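PDB 4P4P: DNA polymerase beta from Leishmania infantum, which probably takes part in base excision repair as a family X polymerase, adding deoxyribonucleotides to the end of a DNA strand. Local coordinates for residues 149-154 with 269-274; 248-253 with 265-270. All coordinates share one frame; numbering follows the deposited sequence.

Both contacts use the chain leading into strand 270-277 of the palm sheet, and they share Ala269 and Arg270. Contact 1 sets the end of helix 148-151 and the residues after it against this strand; it lies nearer the middle of the chain and runs on to the magnesium-binding aspartates and the DNA. Contact 2 carries the pairing of strands 243-248 and 270-277 outward to the surface, from buried Gly248 to exposed Arg253. Their chemistry differs accordingly: charged groups, a water and a phosphate dominate contact 1, whereas contact 2 rests on backbone bonds, two bridging waters, an arginine-to-carbonyl bond and a packed tyrosine. A salt bridge between Glu153 and Lys268 joins the two.

Contact 1: 149-154 with 269-274. With nucleotides of chain B.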
ATOM      1  N   TYR A 149       0.043  12.302  16.346  1.00 28.04           N
ATOM      2  CA  TYR A 149      -0.790  11.630  17.351  1.00 27.58           C
ATOM      3  C   TYR A 149      -1.759  10.627  16.702  1.00 28.54           C
ATOM      4  O   TYR A 149      -1.764   9.448  17.048  1.00 32.29           O
ATOM      5  CB  TYR A 149      -1.545  12.645  18.239  1.00 29.73           C
ATOM      6  CG  TYR A 149      -2.730  12.052  18.992  1.00 29.79           C
ATOM      7  CD1 TYR A 149      -2.553  11.359  20.188  1.00 31.29           C
ATOM      8  CD2 TYR A 149      -4.016  12.172  18.494  1.00 30.07           C
ATOM      9  CE1 TYR A 149      -3.632  10.810  20.867  1.00 34.71           C
ATOM     10  CE2 TYR A 149      -5.099  11.637  19.161  1.00 35.00           C
ATOM     11  CZ  TYR A 149      -4.906  10.954  20.343  1.00 38.26           C
ATOM     12  OH  TYR A 149      -6.001  10.418  20.988  1.00 41.84           O
ATOM     13  N   ASP A 150      -2.569  11.097  15.758  1.00 28.88           N
ATOM     14  CA  ASP A 150      -3.529  10.237  15.067  1.00 29.41           C
ATOM     15  C   ASP A 150      -2.895   8.990  14.461  1.00 29.75           C
ATOM     16  O   ASP A 150      -3.391   7.876  14.632  1.00 27.36           O
ATOM     17  CB  ASP A 150      -4.202  10.998  13.933  1.00 32.84           C
ATOM     18  CG  ASP A 150      -4.942  12.217  14.410  1.00 42.02           C
ATOM     19  OD1 ASP A 150      -4.296  13.278  14.547  1.00 47.98           O
ATOM     20  OD2 ASP A 150      -6.167  12.114  14.631  1.00 40.94           O
ATOM     21  N   ILE A 151      -1.804   9.196  13.731  1.00 28.93           N
ATOM     22  CA  ILE A 151      -1.148   8.123  13.003  1.00 27.19           C
ATOM     23  C   ILE A 151      -0.764   6.990  13.935  1.00 27.28           C
ATOM     24  O   ILE A 151      -0.816   5.814  13.562  1.00 26.68           O
ATOM     25  CB  ILE A 151       0.086   8.644  12.257  1.00 24.59           C
ATOM     26  CG1 ILE A 151      -0.373   9.514  11.077  1.00 22.07           C
ATOM     27  CG2 ILE A 151       0.960   7.469  11.778  1.00 23.78           C
ATOM     28  CD1 ILE A 151       0.717  10.376  10.467  1.00 20.63           C
ATOM     29  N   ASN A 152      -0.408   7.349  15.163  1.00 24.73           N
ATOM     30  CA  ASN A 152       0.053   6.366  16.124  1.00 28.95           C
ATOM     31  C   ASN A 152      -1.044   5.855  17.059  1.00 29.48           C
ATOM     32  O   ASN A 152      -0.760   5.108  17.974  1.00 26.03           O
ATOM     33  CB  ASN A 152       1.289   6.884  16.864  1.00 32.92           C
ATOM     34  CG  ASN A 152       2.491   7.032  15.929  1.00 35.05           C
ATOM     35  OD1 ASN A 152       3.269   6.088  15.710  1.00 39.55           O
ATOM     36  ND2 ASN A 152       2.667   8.234  15.403  1.00 28.39           N
ATOM     37  N   GLU A 153      -2.296   6.245  16.801  1.00 28.66           N
ATOM     38  CA  GLU A 153      -3.448   5.629  17.462  1.00 32.23           C
ATOM     39  C   GLU A 153      -3.887   4.423  16.640  1.00 32.10           C
ATOM     40  O   GLU A 153      -4.248   4.562  15.468  1.00 32.41           O
ATOM     41  CB  GLU A 153      -4.625   6.618  17.552  1.00 33.18           C
ATOM     42  CG  GLU A 153      -4.406   7.774  18.506  1.00 34.63           C
ATOM     43  CD  GLU A 153      -4.243   7.292  19.921  1.00 35.78           C
ATOM     44  OE1 GLU A 153      -5.263   6.902  20.531  1.00 34.33           O
ATOM     45  OE2 GLU A 153      -3.094   7.279  20.410  1.00 33.93           O
ATOM     46  N   LYS A 154      -3.872   3.242  17.242  1.00 32.04           N
ATOM     47  CA  LYS A 154      -4.298   2.052  16.514  1.00 32.71           C
ATOM     48  C   LYS A 154      -5.790   2.056  16.201  1.00 28.89           C
ATOM     49  O   LYS A 154      -6.600   2.653  16.904  1.00 25.26           O
ATOM     50  CB  LYS A 154      -3.892   0.768  17.246  1.00 35.04           C
ATOM     51  CG  LYS A 154      -4.343   0.680  18.691  1.00 37.69           C
ATOM     52  CD  LYS A 154      -3.610  -0.473  19.380  1.00 41.94           C
ATOM     53  CE  LYS A 154      -3.877  -0.513  20.880  1.00 46.35           C
ATOM     54  NZ  LYS A 154      -3.233  -1.711  21.503  1.00 49.11           N
ATOM     55  N   ALA A 269      -8.528  10.649  12.796  1.00 31.81           N
ATOM     56  CA  ALA A 269      -8.050  10.500  11.429  1.00 27.83           C
ATOM     57  C   ALA A 269      -7.145   9.283  11.366  1.00 29.90           C
ATOM     58  O   ALA A 269      -6.382   9.019  12.298  1.00 30.72           O
ATOM     59  CB  ALA A 269      -7.300  11.730  10.983  1.00 25.46           C
ATOM     60  N   ARG A 270      -7.217   8.565  10.254  1.00 26.71           N
ATOM     61  CA  ARG A 270      -6.514   7.301  10.104  1.00 28.68           C
ATOM     62  C   ARG A 270      -5.688   7.311   8.835  1.00 29.94           C
ATOM     63  O   ARG A 270      -6.072   7.922   7.836  1.00 30.61           O
ATOM     64  CB  ARG A 270      -7.529   6.161  10.023  1.00 28.38           C
ATOM     65  CG  ARG A 270      -8.562   6.161  11.156  1.00 25.60           C
ATOM     66  CD  ARG A 270      -7.873   6.090  12.491  1.00 28.17           C
ATOM     67  NE  ARG A 270      -8.731   5.546  13.531  1.00 29.90           N
ATOM     68  CZ  ARG A 270      -8.301   5.238  14.747  1.00 29.94           C
ATOM     69  NH1 ARG A 270      -7.024   5.433  15.062  1.00 27.49           N
ATOM     70  NH2 ARG A 270      -9.142   4.737  15.646  1.00 28.24           N
ATOM     71  N   ARG A 271      -4.549   6.638   8.864  1.00 28.39           N
ATOM     72  CA  ARG A 271      -3.810   6.417   7.632  1.00 26.58           C
ATOM     73  C   ARG A 271      -4.660   5.565   6.684  1.00 26.40           C
ATOM     74  O   ARG A 271      -5.151   4.504   7.064  1.00 23.93           O
ATOM     75  CB  ARG A 271      -2.469   5.756   7.918  1.00 21.42           C
ATOM     76  CG  ARG A 271      -1.409   6.740   8.414  1.00 17.83           C
ATOM     77  CD  ARG A 271      -0.797   7.517   7.239  1.00 19.97           C
ATOM     78  NE  ARG A 271       0.053   6.655   6.427  1.00 24.15           N
ATOM     79  CZ  ARG A 271      -0.303   6.140   5.253  1.00 25.26           C
ATOM     80  NH1 ARG A 271      -1.495   6.419   4.742  1.00 24.69           N
ATOM     81  NH2 ARG A 271       0.538   5.356   4.581  1.00 23.04           N
ATOM     82  N   VAL A 272      -4.861   6.068   5.470  1.00 23.83           N
ATOM     83  CA  VAL A 272      -5.565   5.341   4.423  1.00 25.62           C
ATOM     84  C   VAL A 272      -4.674   5.178   3.185  1.00 24.94           C
ATOM     85  O   VAL A 272      -4.147   6.146   2.655  1.00 25.01           O
ATOM     86  CB  VAL A 272      -6.883   6.046   4.021  1.00 23.06           C
ATOM     87  CG1 VAL A 272      -7.571   5.282   2.900  1.00 18.64           C
ATOM     88  CG2 VAL A 272      -7.822   6.169   5.236  1.00 22.59           C
ATOM     89  N   ASP A 273      -4.480   3.943   2.751  1.00 26.33           N
ATOM     90  CA  ASP A 273      -3.820   3.693   1.482  1.00 26.59           C
ATOM     91  C   ASP A 273      -4.849   3.122   0.521  1.00 25.18           C
ATOM     92  O   ASP A 273      -5.677   2.301   0.902  1.00 25.08           O
ATOM     93  CB  ASP A 273      -2.657   2.711   1.640  1.00 27.03           C
ATOM     94  CG  ASP A 273      -1.462   3.318   2.348  1.00 33.58           C
ATOM     95  OD1 ASP A 273      -1.445   4.547   2.564  1.00 33.17           O
ATOM     96  OD2 ASP A 273      -0.523   2.566   2.672  1.00 36.12           O
ATOM     97  N   ILE A 274      -4.814   3.575  -0.723  1.00 23.44           N
ATOM     98  CA  ILE A 274      -5.676   2.994  -1.747  1.00 24.87           C
ATOM     99  C   ILE A 274      -4.827   2.676  -2.956  1.00 27.63           C
ATOM    100  O   ILE A 274      -4.126   3.556  -3.491  1.00 24.43           O
ATOM    101  CB  ILE A 274      -6.815   3.941  -2.176  1.00 21.51           C
ATOM    102  CG1 ILE A 274      -7.590   4.445  -0.958  1.00 22.55           C
ATOM    103  CG2 ILE A 274      -7.760   3.232  -3.148  1.00 20.76           C
ATOM    104  CD1 ILE A 274      -8.563   5.599  -1.279  1.00 19.01           C
TER
ATOM    105  P    DC B   6       4.049   3.896   5.567  1.00 28.21           P
ATOM    106  OP1  DC B   6       2.773   4.476   6.036  1.00 27.84           O
ATOM    107  OP2  DC B   6       5.065   3.445   6.538  1.00 33.73           O
ATOM    108  O5'  DC B   6       3.760   2.643   4.604  1.00 32.31           O
ATOM    109  C5'  DC B   6       2.615   2.639   3.747  1.00 34.09           C
ATOM    110  C4'  DC B   6       2.510   1.319   3.011  1.00 38.19           C
ATOM    111  O4'  DC B   6       3.584   1.253   2.045  1.00 35.63           O
ATOM    112  C3'  DC B   6       2.771   0.073   3.853  1.00 42.84           C
ATOM    113  O3'  DC B   6       1.737  -0.167   4.801  1.00 50.82           O
ATOM    114  C2'  DC B   6       2.988  -0.959   2.768  1.00 45.05           C
ATOM    115  C1'  DC B   6       3.901  -0.119   1.866  1.00 42.16           C
ATOM    116  N1   DC B   6       5.370  -0.319   2.036  1.00 33.75           N
ATOM    117  C2   DC B   6       5.948  -1.237   1.166  1.00 27.22           C
ATOM    118  O2   DC B   6       5.208  -1.817   0.360  1.00 26.17           O
ATOM    119  N3   DC B   6       7.276  -1.469   1.232  1.00 24.61           N
ATOM    120  C4   DC B   6       8.032  -0.833   2.118  1.00 25.79           C
ATOM    121  N4   DC B   6       9.338  -1.143   2.107  1.00 23.23           N
ATOM    122  C5   DC B   6       7.470   0.119   3.031  1.00 24.23           C
ATOM    123  C6   DC B   6       6.141   0.347   2.949  1.00 30.02           C
TER
HETATM  124  O   HOH W   1      -4.932   6.123  13.379  1.00 35.41           O
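A bend at chi2 (-58°) turns the Arg270 chain, bringing its guanidinium near the carbonyls of the loop that follows helix 148-151 even though its CB sets off away from them. Arg270 NH1 lies 2.9 Å from Glu153 O, near the guanidinium plane, but the angle is too poor for a hydrogen bond. Water 1 links the two segments: it accepts from Arg270 NH1 at 2.8 Å, in the guanidinium plane, and lies 2.6 Å from Asp150 O. Through NH2, Arg270 also forms a salt bridge with Glu159. Asp150 OD2 is 3.3 Å from Ala269 N, a weak, bent bond (146°). Next along, the Ile151 and Arg271 side chains cross obliquely, Ile151 CG1 4.0 Å from Arg271 CG.

Strand 270-277 belongs to the palm of the polymerase, next to strand 193-203, which carries the magnesium-binding Asp196 and Asp198. Asp273 probably corresponds to the third active-site carboxylate of polymerase beta relatives. Bent at both chi2 and chi3, Arg271 turns toward Asp273 and grips one oxygen end-on: NH1 and NH2 each lie 2.9 Å from Asp273 OD1, close to the guanidinium plane. Arg271 NH2 also gives a straight bond (161°) to OP1 of DC6 of chain B at 2.8 Å, at the guanidinium edge. Gly246 O takes a further bond from Arg271 NH1.

Contact 2: 248-253 with 265-270; sequences GRLPPR and KVYKAR
The two arms of a hairpin that prolongs the palm strands 243-248 and 270-277 meet here, running nearly antiparallel. At the inner end Gly248 and Arg270 form a hydrogen-bonded pair, Gly248 N to Arg270 O and Arg270 N to Gly248 O both measuring 2.7 Å. Beyond it the direct backbone bonds lapse, although the arms stay close: Arg249 CA and Ala269 CA are 4.4 Å apart. Arg249 bridges the arms with its side chain: a bend at chi3 (-55°) swings the guanidinium across, and NH1 meets Tyr267 O at 2.9 Å, in the carbonyl plane and nearly in its own. Ala269 CB sits over one face of the same guanidinium, and NE is held by Glu234.

Two waters join the arms there, Leu250 N to Lys268 O and Leu250 O to Tyr267 N. Arg253 and Lys265 form a second, isolated antiparallel hydrogen-bonded pair further out, with Lys265 N 2.9 Å from Arg253 O. Between the two pairs Tyr267 points toward the other arm, its ring running out to Arg253. Leu250 CD1 stands 4.1 Å from the centroid of the Tyr267 ring, 13° off the normal, a CH-pi contact, while Pro251 O comes to the ring edge, 3.4 Å from Tyr267 CD2. Leu250 also packs on Leu162 and His163 of helix 157-174. The poorly ordered Arg253 side chain crosses Tyr267 at about a right angle, its CD 3.4 Å from Tyr267 OH.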
ATOM      1  N   GLY A 248      -7.655   9.717   6.482  1.00 20.68           N
ATOM      2  CA  GLY A 248      -9.089   9.635   6.315  1.00 23.59           C
ATOM      3  C   GLY A 248      -9.780   9.549   7.659  1.00 26.33           C
ATOM      4  O   GLY A 248      -9.296   8.890   8.578  1.00 28.56           O
ATOM      5  N   ARG A 249     -10.927  10.209   7.767  1.00 25.98           N
ATOM      6  CA  ARG A 249     -11.664  10.252   9.020  1.00 27.34           C
ATOM      7  C   ARG A 249     -13.141   9.999   8.752  1.00 27.67           C
ATOM      8  O   ARG A 249     -13.762  10.708   7.970  1.00 28.84           O
ATOM      9  CB  ARG A 249     -11.478  11.630   9.672  1.00 27.33           C
ATOM     10  CG  ARG A 249     -11.953  11.719  11.105  1.00 29.71           C
ATOM     11  CD  ARG A 249     -12.128  13.174  11.552  1.00 31.15           C
ATOM     12  NE  ARG A 249     -10.932  14.001  11.365  1.00 31.79           N
ATOM     13  CZ  ARG A 249     -10.003  14.192  12.302  1.00 28.65           C
ATOM     14  NH1 ARG A 249     -10.121  13.601  13.481  1.00 27.22           N
ATOM     15  NH2 ARG A 249      -8.959  14.975  12.069  1.00 25.80           N
ATOM     16  N   LEU A 250     -13.710   8.990   9.390  1.00 26.53           N
ATOM     17  CA  LEU A 250     -15.145   8.760   9.265  1.00 30.48           C
ATOM     18  C   LEU A 250     -15.917   9.989   9.751  1.00 33.60           C
ATOM     19  O   LEU A 250     -15.480  10.665  10.679  1.00 32.48           O
ATOM     20  CB  LEU A 250     -15.562   7.543  10.088  1.00 31.28           C
ATOM     21  CG  LEU A 250     -15.054   6.176   9.633  1.00 30.43           C
ATOM     22  CD1 LEU A 250     -15.198   5.161  10.770  1.00 29.76           C
ATOM     23  CD2 LEU A 250     -15.826   5.729   8.399  1.00 27.98           C
ATOM     24  N   PRO A 251     -17.068  10.284   9.127  1.00 35.90           N
ATOM     25  CA  PRO A 251     -17.862  11.414   9.612  1.00 38.35           C
ATOM     26  C   PRO A 251     -18.437  11.078  10.981  1.00 39.46           C
ATOM     27  O   PRO A 251     -18.547   9.898  11.315  1.00 36.80           O
ATOM     28  CB  PRO A 251     -18.978  11.535   8.564  1.00 37.17           C
ATOM     29  CG  PRO A 251     -19.106  10.177   7.986  1.00 35.34           C
ATOM     30  CD  PRO A 251     -17.716   9.590   7.999  1.00 35.21           C
ATOM     31  N   PRO A 252     -18.787  12.100  11.776  1.00 41.94           N
ATOM     32  CA  PRO A 252     -19.263  11.866  13.142  1.00 45.45           C
ATOM     33  C   PRO A 252     -20.570  11.084  13.142  1.00 49.10           C
ATOM     34  O   PRO A 252     -21.361  11.240  12.217  1.00 48.63           O
ATOM     35  CB  PRO A 252     -19.502  13.285  13.673  1.00 45.60           C
ATOM     36  CG  PRO A 252     -18.674  14.172  12.797  1.00 42.73           C
ATOM     37  CD  PRO A 252     -18.726  13.535  11.453  1.00 42.84           C
ATOM     38  N   ARG A 253     -20.781  10.251  14.155  1.00 54.88           N
ATOM     39  CA  ARG A 253     -22.029   9.508  14.292  1.00 61.77           C
ATOM     40  C   ARG A 253     -22.848  10.042  15.464  1.00 64.04           C
ATOM     41  O   ARG A 253     -22.303  10.437  16.497  1.00 63.07           O
ATOM     42  CB  ARG A 253     -21.752   8.022  14.527  1.00 65.19           C
ATOM     43  CG  ARG A 253     -21.279   7.718  15.938  1.00 68.98           C
ATOM     44  CD  ARG A 253     -21.336   6.241  16.249  1.00 71.49           C
ATOM     45  NE  ARG A 253     -20.668   5.934  17.512  1.00 74.38           N
ATOM     46  CZ  ARG A 253     -21.272   5.908  18.695  1.00 78.51           C
ATOM     47  NH1 ARG A 253     -22.571   6.169  18.784  1.00 81.10           N
ATOM     48  NH2 ARG A 253     -20.581   5.621  19.791  1.00 78.74           N
ATOM     49  N   LYS A 265     -20.103  11.163  18.227  1.00 60.78           N
ATOM     50  CA  LYS A 265     -18.728  10.698  18.298  1.00 57.26           C
ATOM     51  C   LYS A 265     -17.917  11.234  17.126  1.00 53.90           C
ATOM     52  O   LYS A 265     -18.283  11.051  15.963  1.00 51.72           O
ATOM     53  CB  LYS A 265     -18.658   9.168  18.325  1.00 58.00           C
ATOM     54  CG  LYS A 265     -17.230   8.642  18.448  1.00 58.52           C
ATOM     55  CD  LYS A 265     -17.165   7.126  18.440  1.00 58.19           C
ATOM     56  CE  LYS A 265     -15.726   6.642  18.601  1.00 59.32           C
ATOM     57  NZ  LYS A 265     -15.627   5.148  18.570  1.00 60.96           N
ATOM     58  N   VAL A 266     -16.820  11.912  17.448  1.00 51.65           N
ATOM     59  CA  VAL A 266     -15.873  12.359  16.444  1.00 45.61           C
ATOM     60  C   VAL A 266     -14.812  11.283  16.324  1.00 44.65           C
ATOM     61  O   VAL A 266     -14.254  10.846  17.336  1.00 43.89           O
ATOM     62  CB  VAL A 266     -15.204  13.675  16.861  1.00 45.61           C
ATOM     63  CG1 VAL A 266     -14.211  14.129  15.803  1.00 43.56           C
ATOM     64  CG2 VAL A 266     -16.258  14.750  17.107  1.00 46.60           C
ATOM     65  N   TYR A 267     -14.544  10.839  15.097  1.00 38.75           N
ATOM     66  CA  TYR A 267     -13.541   9.803  14.882  1.00 34.82           C
ATOM     67  C   TYR A 267     -12.135  10.373  14.735  1.00 31.45           C
ATOM     68  O   TYR A 267     -11.956  11.528  14.338  1.00 28.10           O
ATOM     69  CB  TYR A 267     -13.901   8.951  13.663  1.00 33.98           C
ATOM     70  CG  TYR A 267     -15.101   8.066  13.902  1.00 33.36           C
ATOM     71  CD1 TYR A 267     -14.952   6.799  14.448  1.00 29.94           C
ATOM     72  CD2 TYR A 267     -16.391   8.509  13.600  1.00 34.31           C
ATOM     73  CE1 TYR A 267     -16.053   5.988  14.682  1.00 32.38           C
ATOM     74  CE2 TYR A 267     -17.500   7.702  13.821  1.00 33.50           C
ATOM     75  CZ  TYR A 267     -17.323   6.446  14.364  1.00 35.52           C
ATOM     76  OH  TYR A 267     -18.414   5.645  14.593  1.00 40.43           O
ATOM     77  N   LYS A 268     -11.134   9.566  15.073  1.00 30.76           N
ATOM     78  CA  LYS A 268      -9.751   9.934  14.776  1.00 32.70           C
ATOM     79  C   LYS A 268      -9.478   9.856  13.271  1.00 31.83           C
ATOM     80  O   LYS A 268     -10.134   9.102  12.551  1.00 30.83           O
ATOM     81  CB  LYS A 268      -8.789   9.020  15.534  1.00 33.93           C
ATOM     82  CG  LYS A 268      -8.811   9.249  17.031  1.00 37.11           C
ATOM     83  CD  LYS A 268      -8.188   8.094  17.781  1.00 41.20           C
ATOM     84  CE  LYS A 268      -8.607   8.103  19.247  1.00 41.51           C
ATOM     85  NZ  LYS A 268      -8.020   6.947  19.970  1.00 43.69           N
ATOM     86  N   ALA A 269      -8.528  10.649  12.796  1.00 31.81           N
ATOM     87  CA  ALA A 269      -8.050  10.500  11.429  1.00 27.83           C
ATOM     88  C   ALA A 269      -7.145   9.283  11.366  1.00 29.90           C
ATOM     89  O   ALA A 269      -6.382   9.019  12.298  1.00 30.72           O
ATOM     90  CB  ALA A 269      -7.300  11.730  10.983  1.00 25.46           C
ATOM     91  N   ARG A 270      -7.217   8.565  10.254  1.00 26.71           N
ATOM     92  CA  ARG A 270      -6.514   7.301  10.104  1.00 28.68           C
ATOM     93  C   ARG A 270      -5.688   7.311   8.835  1.00 29.94           C
ATOM     94  O   ARG A 270      -6.072   7.922   7.836  1.00 30.61           O
ATOM     95  CB  ARG A 270      -7.529   6.161  10.023  1.00 28.38           C
ATOM     96  CG  ARG A 270      -8.562   6.161  11.156  1.00 25.60           C
ATOM     97  CD  ARG A 270      -7.873   6.090  12.491  1.00 28.17           C
ATOM     98  NE  ARG A 270      -8.731   5.546  13.531  1.00 29.90           N
ATOM     99  CZ  ARG A 270      -8.301   5.238  14.747  1.00 29.94           C
ATOM    100  NH1 ARG A 270      -7.024   5.433  15.062  1.00 27.49           N
ATOM    101  NH2 ARG A 270      -9.142   4.737  15.646  1.00 28.24           N
TER
HETATM  102  O   HOH W   2     -11.890   7.532  11.211  1.00 25.88           O
HETATM  103  O   HOH W   3     -15.842  12.252  12.828  1.00 34.13           O